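Local coordinates for protein packaging enzyme P4 (Pseudomonas phage phi13, PDB 4BLP) that probably hydrolyses nucleoside triphosphates to power RNA packaging into the viral procapsid, as a hexameric RecA-like helicase motor, at residues D[243-246]-D[247-251]. Numbering follows the deposited sequence.
Sequences NNIC and AELGV
Leu249 lies alongside Ile245, one helical turn further on and pointing the same way, with its CD1 3.7 Å from CG2 of Ile245. That methyl is the branch of Ile245 set anti to the backbone N (CG1 is the one beside N, chi1 -74°), which turns it along the helix toward the leucine. Leu249 CG also sits 3.2 Å from Ile245 O, the carbonyl that accepts the Leu249 N-H over 3.1 Å. Helix 233-248 ends here in a Schellman motif: Gly250 takes a positive phi of 64°, its N bonds back to Ala247 O, and Val251 N reaches Cys246 O at 3.0 Å in a nearly straight bond, 171° at the hydrogen. Cys246 O receives a second, weak bond from Leu249 N. As the chain turns back, Val251 brings CG2 to 3.9 Å from Cys246 CB and packs on Leu201, Ala204 and Thr205 of helix 193-205; the turn leads straight into strand 252-257 of the central RecA-like sheet. Further back along the helix, Asn243 ND2 donates to Asn244 OD1 at 2.9 Å, with the acceptor oxygen almost in the plane of the Asn243 amide. Asn243 OD1 accepts from the backbone N of Leu148 and Ala278. Asn244 ND2 donates to Glu176 O, and Asn244 OD1 accepts from Gly178 N, both backbone atoms of a neighbouring subunit, whose Pro177 packs on Asn243.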
loop_
_atom_site.group_PDB
_atom_site.type_symbol
_atom_site.label_atom_id
_atom_site.label_comp_id
_atom_site.label_asym_id
_atom_site.label_seq_id
_atom_site.Cartn_x
_atom_site.Cartn_y
_atom_site.Cartn_z
ATOM N N ASN D 243 -6.500 -1.867 28.198
ATOM C CA ASN D 243 -6.526 -2.597 29.470
ATOM C C ASN D 243 -5.561 -2.001 30.524
ATOM O O ASN D 243 -5.924 -1.792 31.687
ATOM C CB ASN D 243 -6.101 -4.064 29.222
ATOM C CG ASN D 243 -6.229 -4.866 30.488
ATOM O OD1 ASN D 243 -7.329 -5.332 30.819
ATOM N ND2 ASN D 243 -5.104 -5.053 31.216
ATOM N N ASN D 244 -4.322 -1.732 30.101
ATOM C CA ASN D 244 -3.290 -1.317 31.028
ATOM C C ASN D 244 -3.472 0.148 31.433
ATOM O O ASN D 244 -3.038 0.516 32.521
ATOM C CB ASN D 244 -1.911 -1.614 30.455
ATOM C CG ASN D 244 -1.599 -3.113 30.471
ATOM O OD1 ASN D 244 -2.408 -3.932 30.952
ATOM N ND2 ASN D 244 -0.429 -3.512 29.958
ATOM N N ILE D 245 -4.088 0.968 30.600
ATOM C CA ILE D 245 -4.400 2.358 31.026
ATOM C C ILE D 245 -5.449 2.252 32.147
ATOM O O ILE D 245 -5.325 2.902 33.189
ATOM C CB ILE D 245 -4.934 3.220 29.829
ATOM C CG1 ILE D 245 -3.774 3.582 28.885
ATOM C CG2 ILE D 245 -5.757 4.453 30.321
ATOM C CD1 ILE D 245 -2.699 4.581 29.522
ATOM N N CYS D 246 -6.474 1.408 31.951
ATOM C CA CYS D 246 -7.489 1.215 33.019
ATOM C C CYS D 246 -6.827 0.690 34.317
ATOM O O CYS D 246 -7.149 1.164 35.417
ATOM C CB CYS D 246 -8.573 0.248 32.563
ATOM S SG CYS D 246 -9.617 0.872 31.233
ATOM N N ALA D 247 -5.915 -0.291 34.185
ATOM C CA ALA D 247 -5.231 -0.862 35.348
ATOM C C ALA D 247 -4.433 0.234 36.066
ATOM O O ALA D 247 -4.473 0.309 37.292
ATOM C CB ALA D 247 -4.318 -2.016 34.925
ATOM N N GLU D 248 -3.688 1.070 35.307
ATOM C CA GLU D 248 -2.893 2.161 35.906
ATOM C C GLU D 248 -3.799 3.133 36.703
ATOM O O GLU D 248 -3.398 3.653 37.750
ATOM C CB GLU D 248 -2.140 2.908 34.783
ATOM C CG GLU D 248 -1.397 4.155 35.259
ATOM C CD GLU D 248 -0.294 3.920 36.273
ATOM O OE1 GLU D 248 0.202 2.776 36.387
ATOM O OE2 GLU D 248 0.096 4.897 36.942
ATOM N N LEU D 249 -5.019 3.370 36.191
ATOM C CA LEU D 249 -5.967 4.322 36.800
ATOM C C LEU D 249 -6.870 3.650 37.862
ATOM O O LEU D 249 -7.707 4.331 38.463
ATOM C CB LEU D 249 -6.809 4.966 35.675
ATOM C CG LEU D 249 -5.970 5.727 34.600
ATOM C CD1 LEU D 249 -6.836 6.167 33.448
ATOM C CD2 LEU D 249 -5.230 6.937 35.239
ATOM N N GLY D 250 -6.666 2.351 38.086
ATOM C CA GLY D 250 -7.403 1.574 39.087
ATOM C C GLY D 250 -8.898 1.455 38.805
ATOM O O GLY D 250 -9.704 1.361 39.730
ATOM N N VAL D 251 -9.277 1.390 37.534
ATOM C CA VAL D 251 -10.684 1.276 37.157
ATOM C C VAL D 251 -10.917 0.013 36.357
ATOM O O VAL D 251 -9.970 -0.583 35.825
ATOM C CB VAL D 251 -11.188 2.525 36.362
ATOM C CG1 VAL D 251 -11.084 3.796 37.216
ATOM C CG2 VAL D 251 -10.460 2.687 35.003
#